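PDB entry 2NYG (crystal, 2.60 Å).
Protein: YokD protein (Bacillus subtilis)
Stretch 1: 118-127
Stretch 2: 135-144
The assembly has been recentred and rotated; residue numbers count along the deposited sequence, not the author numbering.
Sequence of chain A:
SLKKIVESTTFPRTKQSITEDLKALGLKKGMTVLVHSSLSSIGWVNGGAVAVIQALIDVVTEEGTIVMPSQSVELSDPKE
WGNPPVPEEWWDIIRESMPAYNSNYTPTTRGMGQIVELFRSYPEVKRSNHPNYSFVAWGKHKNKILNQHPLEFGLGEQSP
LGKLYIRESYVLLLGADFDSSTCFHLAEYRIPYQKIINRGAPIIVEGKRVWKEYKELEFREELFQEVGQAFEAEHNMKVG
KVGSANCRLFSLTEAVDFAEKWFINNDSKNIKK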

# COMPACT_ATOMS: atom_id res chain seq x y z
N LEU A 118 -0.04 3.71 2.25
CA LEU A 118 -1.14 4.23 1.48
C LEU A 118 -0.91 5.71 1.17
O LEU A 118 -1.24 6.20 0.09
CB LEU A 118 -2.44 4.09 2.25
CG LEU A 118 -3.60 4.65 1.45
CD1 LEU A 118 -3.79 3.82 0.18
CD2 LEU A 118 -4.84 4.65 2.29
N PHE A 119 -0.33 6.42 2.13
CA PHE A 119 -0.08 7.84 1.97
C PHE A 119 0.86 8.16 0.82
O PHE A 119 0.77 9.23 0.21
CB PHE A 119 0.48 8.42 3.27
CG PHE A 119 0.64 9.91 3.24
CD1 PHE A 119 -0.48 10.74 3.14
CD2 PHE A 119 1.91 10.48 3.26
CE1 PHE A 119 -0.33 12.10 3.06
CE2 PHE A 119 2.06 11.85 3.17
CZ PHE A 119 0.94 12.66 3.07
N ARG A 120 1.77 7.23 0.52
CA ARG A 120 2.74 7.43 -0.54
C ARG A 120 2.13 7.47 -1.93
O ARG A 120 2.68 8.08 -2.83
CB ARG A 120 3.84 6.37 -0.50
CG ARG A 120 3.36 4.94 -0.72
CD ARG A 120 4.54 3.99 -0.90
NE ARG A 120 4.70 3.56 -2.29
CZ ARG A 120 4.36 2.36 -2.76
NH1 ARG A 120 3.83 1.47 -1.94
NH2 ARG A 120 4.54 2.06 -4.03
N SER A 121 1.00 6.81 -2.12
CA SER A 121 0.39 6.84 -3.43
C SER A 121 -0.98 7.49 -3.34
O SER A 121 -1.93 7.09 -4.02
CB SER A 121 0.27 5.42 -3.99
OG SER A 121 -0.67 4.67 -3.25
N TYR A 122 -1.07 8.50 -2.47
CA TYR A 122 -2.29 9.26 -2.27
C TYR A 122 -2.21 10.47 -3.20
O TYR A 122 -1.13 11.02 -3.44
CB TYR A 122 -2.39 9.73 -0.82
CG TYR A 122 -3.75 10.22 -0.41
CD1 TYR A 122 -4.79 9.32 -0.14
CD2 TYR A 122 -4.01 11.58 -0.24
CE1 TYR A 122 -6.05 9.77 0.28
CE2 TYR A 122 -5.27 12.04 0.18
CZ TYR A 122 -6.28 11.13 0.44
OH TYR A 122 -7.51 11.55 0.88
N PRO A 123 -3.36 10.92 -3.74
CA PRO A 123 -3.36 12.06 -4.65
C PRO A 123 -2.62 13.28 -4.11
O PRO A 123 -2.96 13.80 -3.03
CB PRO A 123 -4.85 12.35 -4.86
CG PRO A 123 -5.49 11.02 -4.61
CD PRO A 123 -4.74 10.51 -3.42
N GLU A 124 -1.61 13.71 -4.85
CA GLU A 124 -0.82 14.89 -4.52
C GLU A 124 0.36 14.73 -3.57
O GLU A 124 0.98 15.72 -3.17
CB GLU A 124 -1.76 15.98 -4.03
CG GLU A 124 -2.96 16.13 -4.95
CD GLU A 124 -3.13 17.52 -5.48
OE1 GLU A 124 -3.65 18.37 -4.73
OE2 GLU A 124 -2.73 17.77 -6.64
N VAL A 125 0.68 13.50 -3.21
CA VAL A 125 1.80 13.22 -2.33
C VAL A 125 3.07 12.99 -3.15
O VAL A 125 3.07 12.23 -4.12
CB VAL A 125 1.52 11.97 -1.49
CG1 VAL A 125 2.75 11.61 -0.66
CG2 VAL A 125 0.33 12.20 -0.60
N LYS A 126 4.15 13.65 -2.76
CA LYS A 126 5.42 13.50 -3.46
C LYS A 126 6.37 12.65 -2.63
O LYS A 126 6.20 12.52 -1.42
CB LYS A 126 6.04 14.86 -3.71
CG LYS A 126 5.27 15.73 -4.71
CD LYS A 126 5.72 15.47 -6.14
CE LYS A 126 5.32 16.63 -7.03
NZ LYS A 126 3.85 16.88 -6.92
N ARG A 127 7.38 12.08 -3.29
CA ARG A 127 8.37 11.22 -2.64
C ARG A 127 9.77 11.58 -3.10
O ARG A 127 10.00 11.82 -4.29
CB ARG A 127 8.09 9.76 -3.00
CG ARG A 127 8.88 8.74 -2.22
CD ARG A 127 8.43 7.35 -2.58
NE ARG A 127 9.09 6.33 -1.77
CZ ARG A 127 8.91 5.02 -1.94
NH1 ARG A 127 8.10 4.58 -2.88
NH2 ARG A 127 9.55 4.16 -1.16
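Stretch 2, residues 135-144: FVAWGKHKNK

Strand 135-139 of stretch 2 runs antiparallel to the end of stretch 1; a type I turn from G139 to K142 and the start of a helix follow, with H141 at the N-cap position. G139, at phi/psi 123/179, has backbone angles that would jam a CB against the preceding carbonyl. In stretch 1, a type I turn (F119 to Y122) and a type II turn (Y122 to V125) carry the chain from the helix into the strand.

The backbones pair through K126 and A137, the hydrogen-bonded pair, CA to CA 5.3 Å, with K126 N to A137 O and A137 N to K126 O both at 2.8 Å. R127 and V136 follow as a non-hydrogen-bonded pair, their CA atoms 4.2 Å apart. Close CA-H...O contacts supplement the ladder: V136 CA lies 3.0 Å from K126 O, R127 CA 3.2 Å from F135 O, and V125 CA 3.4 Å from A137 O.

Apolar packing centres on V136 and W138: V136 shares a sheet face with R127, whose CG is 3.7 Å from V136 CG1. V136 CG2 meets the edge of the F119 ring at CD2 (3.9 Å), and V136 CB lies 3.9 Å from V125 CG1. The t rotamer of F119 brings its CZ to 3.5 Å from W138 CB, which also lies 4.1 Å from V125 CG2. The indole lies beside the turn, with its edge near P123 O (3.9 Å from W138 CD1) and W138 CD1 also 3.9 Å from E124 CB.

Among the polar contacts, the CA-to-CB bond of K142 points toward stretch 1, and the side chain, p at chi1 and t beyond, donates from NZ to E124 O (3.3 Å). One water reinforces this link, donating to E124 O (3.2 Å) and accepting from K142 NZ (2.7 Å) and G139 N (3.0 Å). K126 NZ comes within 3.8 Å of K142 NZ, a close approach of like charges, while K126 CE lies 3.9 Å from N143 ND2.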

# COMPACT_ATOMS: atom_id res chain seq x y z
N PHE A 135 11.38 10.01 1.86
CA PHE A 135 10.30 10.61 2.61
C PHE A 135 9.20 10.91 1.60
O PHE A 135 9.42 10.88 0.39
CB PHE A 135 10.75 11.92 3.27
CG PHE A 135 11.65 11.71 4.45
CD1 PHE A 135 11.12 11.66 5.74
CD2 PHE A 135 13.02 11.60 4.27
CE1 PHE A 135 11.96 11.49 6.84
CE2 PHE A 135 13.87 11.43 5.36
CZ PHE A 135 13.34 11.38 6.65
N VAL A 136 8.01 11.17 2.11
CA VAL A 136 6.87 11.50 1.28
C VAL A 136 6.25 12.71 1.94
O VAL A 136 6.22 12.80 3.17
CB VAL A 136 5.86 10.36 1.26
CG1 VAL A 136 6.34 9.26 0.36
CG2 VAL A 136 5.67 9.84 2.65
N ALA A 137 5.78 13.64 1.13
CA ALA A 137 5.16 14.83 1.69
C ALA A 137 3.99 15.31 0.84
O ALA A 137 3.92 15.07 -0.36
CB ALA A 137 6.20 15.94 1.83
N TRP A 138 3.08 15.99 1.52
CA TRP A 138 1.87 16.56 0.95
C TRP A 138 1.78 17.96 1.55
O TRP A 138 2.04 18.13 2.74
CB TRP A 138 0.65 15.76 1.41
CG TRP A 138 -0.68 16.31 0.96
CD1 TRP A 138 -1.40 15.91 -0.13
CD2 TRP A 138 -1.46 17.34 1.58
NE1 TRP A 138 -2.56 16.62 -0.22
CE2 TRP A 138 -2.62 17.51 0.82
CE3 TRP A 138 -1.27 18.15 2.71
CZ2 TRP A 138 -3.61 18.45 1.15
CZ3 TRP A 138 -2.25 19.08 3.04
CH2 TRP A 138 -3.41 19.22 2.26
N GLY A 139 1.43 18.95 0.74
CA GLY A 139 1.30 20.28 1.29
C GLY A 139 2.12 21.40 0.69
O GLY A 139 2.90 21.21 -0.24
N LYS A 140 1.93 22.58 1.26
CA LYS A 140 2.59 23.79 0.83
C LYS A 140 4.08 23.65 0.53
O LYS A 140 4.54 24.09 -0.52
CB LYS A 140 2.37 24.89 1.87
CG LYS A 140 2.76 26.28 1.40
CD LYS A 140 2.70 27.27 2.54
CE LYS A 140 3.10 28.66 2.07
NZ LYS A 140 3.15 29.62 3.20
N HIS A 141 4.83 23.03 1.44
CA HIS A 141 6.27 22.91 1.25
C HIS A 141 6.87 21.57 0.80
O HIS A 141 8.08 21.39 0.85
CB HIS A 141 6.99 23.37 2.52
CG HIS A 141 6.70 24.79 2.89
ND1 HIS A 141 5.88 25.14 3.94
CD2 HIS A 141 7.12 25.95 2.34
CE1 HIS A 141 5.80 26.46 4.02
NE2 HIS A 141 6.54 26.97 3.05
N LYS A 142 6.04 20.65 0.33
CA LYS A 142 6.50 19.34 -0.13
C LYS A 142 7.62 19.37 -1.17
O LYS A 142 8.45 18.46 -1.23
CB LYS A 142 5.32 18.57 -0.71
CG LYS A 142 4.92 19.07 -2.06
CD LYS A 142 3.69 18.37 -2.57
CE LYS A 142 3.32 18.91 -3.93
NZ LYS A 142 1.88 18.71 -4.20
N ASN A 143 7.65 20.40 -2.00
CA ASN A 143 8.67 20.48 -3.05
C ASN A 143 10.06 20.84 -2.57
O ASN A 143 11.04 20.24 -3.01
CB ASN A 143 8.23 21.44 -4.14
CG ASN A 143 7.21 20.83 -5.08
OD1 ASN A 143 6.49 21.55 -5.78
ND2 ASN A 143 7.14 19.51 -5.11
N LYS A 144 10.17 21.82 -1.67
CA LYS A 144 11.49 22.21 -1.19
C LYS A 144 12.06 21.26 -0.16
O LYS A 144 13.25 21.32 0.16
CB LYS A 144 11.46 23.64 -0.64
CG LYS A 144 10.56 23.88 0.55
CD LYS A 144 10.61 25.36 0.99
CE LYS A 144 10.14 26.31 -0.13
NZ LYS A 144 10.20 27.77 0.24
O HOH W 1 0.28 18.64 -1.97